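Local coordinates for protein histidine--tRNA ligase (Thermus thermophilus, PDB 1H4V) that attaches L-histidine to tRNA(His) at the expense of ATP, releasing AMP and diphosphate, and works as a class II homodimeric aminoacyl-tRNA synthetase, at residues 22-34 with 144-156. Numbering follows the deposited sequence.
With SO4 (sulfate ion), chain B.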
ATOM      1  N   ARG A  22       4.504   9.341  -5.443  1.00 14.97           N
ATOM      2  CA  ARG A  22       4.681  10.767  -5.231  1.00 17.61           C
ATOM      3  C   ARG A  22       3.337  11.382  -4.882  1.00 16.96           C
ATOM      4  O   ARG A  22       3.215  12.174  -3.944  1.00 16.18           O
ATOM      5  CB  ARG A  22       5.232  11.443  -6.488  1.00 18.70           C
ATOM      6  CG  ARG A  22       6.729  11.351  -6.640  1.00 28.71           C
ATOM      7  CD  ARG A  22       7.245  12.582  -7.357  1.00 34.98           C
ATOM      8  NE  ARG A  22       8.680  12.529  -7.605  1.00 36.53           N
ATOM      9  CZ  ARG A  22       9.378  13.542  -8.108  1.00 38.01           C
ATOM     10  NH1 ARG A  22       8.764  14.678  -8.404  1.00 33.73           N
ATOM     11  NH2 ARG A  22      10.683  13.412  -8.328  1.00 37.04           N
ATOM     12  N   ILE A  23       2.331  11.004  -5.660  1.00 15.98           N
ATOM     13  CA  ILE A  23       0.987  11.502  -5.464  1.00 14.86           C
ATOM     14  C   ILE A  23       0.496  11.202  -4.058  1.00 15.46           C
ATOM     15  O   ILE A  23      -0.009  12.097  -3.369  1.00 16.18           O
ATOM     16  CB  ILE A  23       0.037  10.892  -6.510  1.00 14.32           C
ATOM     17  CG1 ILE A  23       0.484  11.346  -7.908  1.00 12.25           C
ATOM     18  CG2 ILE A  23      -1.389  11.337  -6.254  1.00 14.08           C
ATOM     19  CD1 ILE A  23      -0.272  10.711  -9.044  1.00  8.63           C
ATOM     20  N   VAL A  24       0.654   9.953  -3.624  1.00 13.79           N
ATOM     21  CA  VAL A  24       0.220   9.576  -2.287  1.00 12.98           C
ATOM     22  C   VAL A  24       1.071  10.267  -1.220  1.00 14.32           C
ATOM     23  O   VAL A  24       0.531  10.729  -0.211  1.00 16.55           O
ATOM     24  CB  VAL A  24       0.247   8.020  -2.100  1.00 14.66           C
ATOM     25  CG1 VAL A  24       0.090   7.658  -0.640  1.00 11.60           C
ATOM     26  CG2 VAL A  24      -0.910   7.384  -2.894  1.00  8.21           C
ATOM     27  N   ALA A  25       2.386  10.360  -1.440  1.00 11.98           N
ATOM     28  CA  ALA A  25       3.275  11.019  -0.477  1.00 13.23           C
ATOM     29  C   ALA A  25       2.871  12.483  -0.308  1.00 14.01           C
ATOM     30  O   ALA A  25       2.959  13.037   0.783  1.00 14.72           O
ATOM     31  CB  ALA A  25       4.740  10.933  -0.930  1.00  7.21           C
ATOM     32  N   THR A  26       2.436  13.108  -1.394  1.00 14.23           N
ATOM     33  CA  THR A  26       2.008  14.493  -1.325  1.00 16.40           C
ATOM     34  C   THR A  26       0.714  14.627  -0.522  1.00 17.02           C
ATOM     35  O   THR A  26       0.587  15.519   0.312  1.00 17.17           O
ATOM     36  CB  THR A  26       1.802  15.067  -2.720  1.00 17.00           C
ATOM     37  OG1 THR A  26       3.071  15.139  -3.378  1.00 22.87           O
ATOM     38  CG2 THR A  26       1.184  16.454  -2.643  1.00 17.23           C
ATOM     39  N   ALA A  27      -0.247  13.739  -0.769  1.00 17.98           N
ATOM     40  CA  ALA A  27      -1.502  13.786  -0.025  1.00 16.83           C
ATOM     41  C   ALA A  27      -1.179  13.562   1.454  1.00 16.87           C
ATOM     42  O   ALA A  27      -1.722  14.243   2.326  1.00 18.12           O
ATOM     43  CB  ALA A  27      -2.466  12.704  -0.522  1.00 14.08           C
ATOM     44  N   ARG A  28      -0.287  12.616   1.736  1.00 14.12           N
ATOM     45  CA  ARG A  28       0.064  12.343   3.118  1.00 16.28           C
ATOM     46  C   ARG A  28       0.602  13.601   3.804  1.00 15.97           C
ATOM     47  O   ARG A  28       0.222  13.899   4.938  1.00 15.16           O
ATOM     48  CB  ARG A  28       1.096  11.205   3.226  1.00 15.63           C
ATOM     49  CG  ARG A  28       1.657  11.039   4.640  1.00 16.55           C
ATOM     50  CD  ARG A  28       2.658   9.894   4.783  1.00 17.65           C
ATOM     51  NE  ARG A  28       2.011   8.582   4.815  1.00 25.59           N
ATOM     52  CZ  ARG A  28       2.007   7.714   3.805  1.00 30.27           C
ATOM     53  NH1 ARG A  28       2.625   8.008   2.663  1.00 33.28           N
ATOM     54  NH2 ARG A  28       1.374   6.554   3.930  1.00 25.71           N
ATOM     55  N   LYS A  29       1.468  14.342   3.115  1.00 16.13           N
ATOM     56  CA  LYS A  29       2.045  15.558   3.691  1.00 17.28           C
ATOM     57  C   LYS A  29       0.997  16.629   3.983  1.00 17.36           C
ATOM     58  O   LYS A  29       0.960  17.181   5.082  1.00 15.12           O
ATOM     59  CB  LYS A  29       3.123  16.148   2.766  1.00 19.06           C
ATOM     60  CG  LYS A  29       3.720  17.470   3.274  1.00 18.71           C
ATOM     61  CD  LYS A  29       4.767  18.039   2.319  1.00 28.07           C
ATOM     62  CE  LYS A  29       4.141  18.572   1.023  1.00 37.56           C
ATOM     63  NZ  LYS A  29       5.127  19.279   0.142  1.00 41.69           N
ATOM     64  N   VAL A  30       0.143  16.929   3.009  1.00 17.95           N
ATOM     65  CA  VAL A  30      -0.865  17.962   3.229  1.00 20.31           C
ATOM     66  C   VAL A  30      -1.965  17.535   4.200  1.00 18.45           C
ATOM     67  O   VAL A  30      -2.376  18.317   5.052  1.00 18.71           O
ATOM     68  CB  VAL A  30      -1.518  18.439   1.888  1.00 23.55           C
ATOM     69  CG1 VAL A  30      -0.460  18.570   0.804  1.00 18.39           C
ATOM     70  CG2 VAL A  30      -2.602  17.504   1.467  1.00 28.52           C
ATOM     71  N   LEU A  31      -2.430  16.296   4.088  1.00 16.25           N
ATOM     72  CA  LEU A  31      -3.490  15.820   4.970  1.00 14.07           C
ATOM     73  C   LEU A  31      -3.037  15.634   6.417  1.00 14.00           C
ATOM     74  O   LEU A  31      -3.804  15.906   7.342  1.00 15.89           O
ATOM     75  CB  LEU A  31      -4.087  14.519   4.420  1.00  8.13           C
ATOM     76  CG  LEU A  31      -5.317  14.621   3.500  1.00 16.08           C
ATOM     77  CD1 LEU A  31      -5.382  15.951   2.801  1.00 13.15           C
ATOM     78  CD2 LEU A  31      -5.294  13.473   2.487  1.00 11.81           C
ATOM     79  N   GLU A  32      -1.803  15.188   6.634  1.00 12.96           N
ATOM     80  CA  GLU A  32      -1.351  14.999   8.009  1.00 15.78           C
ATOM     81  C   GLU A  32      -0.937  16.322   8.664  1.00 16.93           C
ATOM     82  O   GLU A  32      -0.854  16.414   9.887  1.00 16.04           O
ATOM     83  CB  GLU A  32      -0.234  13.941   8.085  1.00 11.99           C
ATOM     84  CG  GLU A  32      -0.753  12.546   7.663  1.00 16.19           C
ATOM     85  CD  GLU A  32       0.176  11.391   7.994  1.00 20.60           C
ATOM     86  OE1 GLU A  32       1.414  11.565   7.940  1.00 29.87           O
ATOM     87  OE2 GLU A  32      -0.336  10.291   8.292  1.00 19.41           O
ATOM     88  N   ALA A  33      -0.714  17.350   7.846  1.00 17.56           N
ATOM     89  CA  ALA A  33      -0.360  18.664   8.371  1.00 16.29           C
ATOM     90  C   ALA A  33      -1.646  19.303   8.871  1.00 17.47           C
ATOM     91  O   ALA A  33      -1.613  20.215   9.698  1.00 21.45           O
ATOM     92  CB  ALA A  33       0.254  19.529   7.288  1.00 12.30           C
ATOM     93  N   ALA A  34      -2.784  18.830   8.364  1.00 15.55           N
ATOM     94  CA  ALA A  34      -4.073  19.364   8.790  1.00 13.97           C
ATOM     95  C   ALA A  34      -4.695  18.496   9.873  1.00 14.18           C
ATOM     96  O   ALA A  34      -5.875  18.621  10.185  1.00 15.58           O
ATOM     97  CB  ALA A  34      -5.001  19.487   7.623  1.00 11.95           C
ATOM     98  N   VAL A 144     -12.600  21.167   0.919  1.00 14.28           N
ATOM     99  CA  VAL A 144     -12.403  21.736  -0.413  1.00 15.55           C
ATOM    100  C   VAL A 144     -10.967  22.244  -0.590  1.00 17.30           C
ATOM    101  O   VAL A 144     -10.278  21.879  -1.544  1.00 16.59           O
ATOM    102  CB  VAL A 144     -13.394  22.908  -0.681  1.00 15.97           C
ATOM    103  CG1 VAL A 144     -13.045  23.594  -1.979  1.00 16.79           C
ATOM    104  CG2 VAL A 144     -14.840  22.381  -0.754  1.00 15.46           C
ATOM    105  N   VAL A 145     -10.514  23.086   0.332  1.00 17.79           N
ATOM    106  CA  VAL A 145      -9.160  23.620   0.249  1.00 16.27           C
ATOM    107  C   VAL A 145      -8.107  22.518   0.315  1.00 14.07           C
ATOM    108  O   VAL A 145      -7.117  22.572  -0.403  1.00 13.59           O
ATOM    109  CB  VAL A 145      -8.884  24.630   1.377  1.00 19.20           C
ATOM    110  CG1 VAL A 145      -7.482  25.201   1.226  1.00 24.87           C
ATOM    111  CG2 VAL A 145      -9.909  25.745   1.328  1.00 22.15           C
ATOM    112  N   LEU A 146      -8.315  21.522   1.176  1.00 13.72           N
ATOM    113  CA  LEU A 146      -7.363  20.419   1.295  1.00 14.92           C
ATOM    114  C   LEU A 146      -7.206  19.657  -0.027  1.00 15.77           C
ATOM    115  O   LEU A 146      -6.093  19.299  -0.407  1.00 16.91           O
ATOM    116  CB  LEU A 146      -7.790  19.445   2.397  1.00 13.05           C
ATOM    117  CG  LEU A 146      -7.476  19.824   3.847  1.00 15.15           C
ATOM    118  CD1 LEU A 146      -7.922  18.705   4.760  1.00 13.08           C
ATOM    119  CD2 LEU A 146      -5.984  20.070   4.022  1.00 12.63           C
ATOM    120  N   LEU A 147      -8.318  19.412  -0.718  1.00 14.93           N
ATOM    121  CA  LEU A 147      -8.280  18.719  -1.994  1.00 15.91           C
ATOM    122  C   LEU A 147      -7.583  19.618  -2.998  1.00 17.99           C
ATOM    123  O   LEU A 147      -6.698  19.183  -3.738  1.00 18.94           O
ATOM    124  CB  LEU A 147      -9.696  18.399  -2.480  1.00 14.69           C
ATOM    125  CG  LEU A 147      -9.804  17.915  -3.925  1.00 17.99           C
ATOM    126  CD1 LEU A 147      -8.968  16.647  -4.108  1.00 16.04           C
ATOM    127  CD2 LEU A 147     -11.267  17.665  -4.269  1.00 13.89           C
ATOM    128  N   TYR A 148      -7.981  20.883  -3.011  1.00 18.34           N
ATOM    129  CA  TYR A 148      -7.384  21.861  -3.910  1.00 20.78           C
ATOM    130  C   TYR A 148      -5.861  21.864  -3.706  1.00 21.85           C
ATOM    131  O   TYR A 148      -5.098  21.796  -4.671  1.00 20.74           O
ATOM    132  CB  TYR A 148      -7.971  23.241  -3.606  1.00 22.75           C
ATOM    133  CG  TYR A 148      -7.527  24.342  -4.534  1.00 27.77           C
ATOM    134  CD1 TYR A 148      -7.874  24.328  -5.881  1.00 28.79           C
ATOM    135  CD2 TYR A 148      -6.775  25.416  -4.058  1.00 27.01           C
ATOM    136  CE1 TYR A 148      -7.486  25.356  -6.734  1.00 27.60           C
ATOM    137  CE2 TYR A 148      -6.380  26.445  -4.900  1.00 26.19           C
ATOM    138  CZ  TYR A 148      -6.741  26.410  -6.237  1.00 29.31           C
ATOM    139  OH  TYR A 148      -6.365  27.438  -7.071  1.00 33.33           O
ATOM    140  N   GLU A 149      -5.435  21.927  -2.442  1.00 21.99           N
ATOM    141  CA  GLU A 149      -4.016  21.932  -2.080  1.00 23.38           C
ATOM    142  C   GLU A 149      -3.255  20.672  -2.503  1.00 22.66           C
ATOM    143  O   GLU A 149      -2.156  20.771  -3.041  1.00 22.49           O
ATOM    144  CB  GLU A 149      -3.854  22.128  -0.571  1.00 27.62           C
ATOM    145  CG  GLU A 149      -3.449  23.533  -0.168  1.00 41.16           C
ATOM    146  CD  GLU A 149      -2.028  23.885  -0.599  1.00 49.79           C
ATOM    147  OE1 GLU A 149      -1.064  23.322  -0.025  1.00 52.56           O
ATOM    148  OE2 GLU A 149      -1.874  24.726  -1.515  1.00 52.50           O
ATOM    149  N   CYS A 150      -3.812  19.492  -2.239  1.00 21.44           N
ATOM    150  CA  CYS A 150      -3.142  18.258  -2.633  1.00 23.15           C
ATOM    151  C   CYS A 150      -2.771  18.353  -4.101  1.00 23.65           C
ATOM    152  O   CYS A 150      -1.641  18.056  -4.488  1.00 25.11           O
ATOM    153  CB  CYS A 150      -4.053  17.039  -2.457  1.00 24.12           C
ATOM    154  SG  CYS A 150      -4.367  16.497  -0.774  1.00 32.22           S
ATOM    155  N   LEU A 151      -3.736  18.776  -4.912  1.00 22.53           N
ATOM    156  CA  LEU A 151      -3.546  18.889  -6.352  1.00 23.35           C
ATOM    157  C   LEU A 151      -2.588  20.002  -6.752  1.00 22.95           C
ATOM    158  O   LEU A 151      -1.782  19.832  -7.664  1.00 23.49           O
ATOM    159  CB  LEU A 151      -4.896  19.097  -7.043  1.00 21.03           C
ATOM    160  CG  LEU A 151      -5.986  18.063  -6.746  1.00 23.03           C
ATOM    161  CD1 LEU A 151      -7.295  18.508  -7.397  1.00 21.63           C
ATOM    162  CD2 LEU A 151      -5.561  16.696  -7.256  1.00 22.90           C
ATOM    163  N   LYS A 152      -2.680  21.139  -6.074  1.00 23.00           N
ATOM    164  CA  LYS A 152      -1.807  22.265  -6.373  1.00 25.05           C
ATOM    165  C   LYS A 152      -0.364  21.909  -6.036  1.00 25.44           C
ATOM    166  O   LYS A 152       0.545  22.240  -6.783  1.00 24.92           O
ATOM    167  CB  LYS A 152      -2.232  23.496  -5.568  1.00 28.67           C
ATOM    168  CG  LYS A 152      -2.226  24.791  -6.359  1.00 33.50           C
ATOM    169  CD  LYS A 152      -3.408  24.850  -7.311  1.00 40.63           C
ATOM    170  CE  LYS A 152      -3.375  26.106  -8.179  1.00 44.43           C
ATOM    171  NZ  LYS A 152      -2.240  26.098  -9.147  1.00 46.70           N
ATOM    172  N   GLU A 153      -0.161  21.226  -4.909  1.00 26.44           N
ATOM    173  CA  GLU A 153       1.177  20.827  -4.477  1.00 26.67           C
ATOM    174  C   GLU A 153       1.812  19.845  -5.449  1.00 27.45           C
ATOM    175  O   GLU A 153       3.036  19.740  -5.513  1.00 28.20           O
ATOM    176  CB  GLU A 153       1.127  20.196  -3.088  1.00 26.02           C
ATOM    177  CG  GLU A 153       0.760  21.170  -1.979  1.00 35.53           C
ATOM    178  CD  GLU A 153       1.919  22.057  -1.545  1.00 40.11           C
ATOM    179  OE1 GLU A 153       1.651  23.123  -0.946  1.00 44.70           O
ATOM    180  OE2 GLU A 153       3.093  21.688  -1.784  1.00 37.19           O
ATOM    181  N   LEU A 154       0.980  19.122  -6.198  1.00 26.25           N
ATOM    182  CA  LEU A 154       1.473  18.160  -7.174  1.00 25.44           C
ATOM    183  C   LEU A 154       1.989  18.879  -8.410  1.00 25.58           C
ATOM    184  O   LEU A 154       2.610  18.265  -9.273  1.00 25.88           O
ATOM    185  CB  LEU A 154       0.366  17.183  -7.578  1.00 25.88           C
ATOM    186  CG  LEU A 154      -0.102  16.204  -6.504  1.00 24.74           C
ATOM    187  CD1 LEU A 154      -1.291  15.436  -7.012  1.00 29.11           C
ATOM    188  CD2 LEU A 154       1.026  15.265  -6.132  1.00 22.81           C
ATOM    189  N   GLY A 155       1.717  20.179  -8.497  1.00 25.32           N
ATOM    190  CA  GLY A 155       2.173  20.953  -9.634  1.00 26.42           C
ATOM    191  C   GLY A 155       1.093  21.246 -10.658  1.00 28.84           C
ATOM    192  O   GLY A 155       1.321  21.982 -11.619  1.00 30.41           O
ATOM    193  N   LEU A 156      -0.088  20.672 -10.468  1.00 28.94           N
ATOM    194  CA  LEU A 156      -1.177  20.906 -11.397  1.00 29.71           C
ATOM    195  C   LEU A 156      -1.652  22.351 -11.312  1.00 32.01           C
ATOM    196  O   LEU A 156      -1.686  22.939 -10.232  1.00 32.75           O
ATOM    197  CB  LEU A 156      -2.341  19.962 -11.088  1.00 28.17           C
ATOM    198  CG  LEU A 156      -2.108  18.470 -11.351  1.00 28.93           C
ATOM    199  CD1 LEU A 156      -3.273  17.648 -10.817  1.00 23.04           C
ATOM    200  CD2 LEU A 156      -1.928  18.248 -12.854  1.00 28.20           C
TER
HETATM  201  S   SO4 B1422      11.240   9.578  -6.783  1.00 40.80           S
HETATM  202  O1  SO4 B1422      11.873  10.326  -7.887  1.00 37.55           O
HETATM  203  O2  SO4 B1422      10.093  10.343  -6.262  1.00 39.08           O
HETATM  204  O3  SO4 B1422      12.204   9.357  -5.693  1.00 39.25           O
HETATM  205  O4  SO4 B1422      10.781   8.269  -7.289  1.00 40.06           O
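With CG anti to its carbonyl carbon (chi1 -68°), Leu-154 extends CD2 over Thr-26, 3.4 Å from Thr-26 OG1, and sets CD1 against Ile-23 CG2. The contact joins the C-terminal halves of two helices, 14-33 and 137-153, that pack together on the mixed, largely antiparallel sheet of the class II synthetase catalytic domain. The axes of 22-33 and 144-153 approach to 9.2 Å at 139°, nearer antiparallel than parallel. Backbones come closest where Ala-27 faces Cys-150, CA to CA 5.4 Å, a spacing allowed by the small side chains. Leu-31 CD1 lies 3.8 Å from Cys-150 SG, and beyond it Ala-34 CB rests on Leu-146 CD2. Beneath, Ala-27 and Leu-31 touch Val-127 of strand 123-132, while Leu-31 and Leu-146 share Tyr-129. Pro-353 of the second subunit packs on Glu-149 and Glu-153. Toward the outer side, Lys-29 NZ and Glu-153 OE2 form a long salt bridge (3.7 Å), their chains crossing at about a right angle. Gly-155, with positive phi, makes a Schellman motif with the last turn of its helix, just after Leu-154. The Thr-26 hydroxyl donates to Arg-22 O from above the carbonyl plane, opposite the Thr-26 amide. Arg-22 itself turns outward, and its NE donates to sulfate O2 at 2.9 Å with an N-H...O angle of 158°.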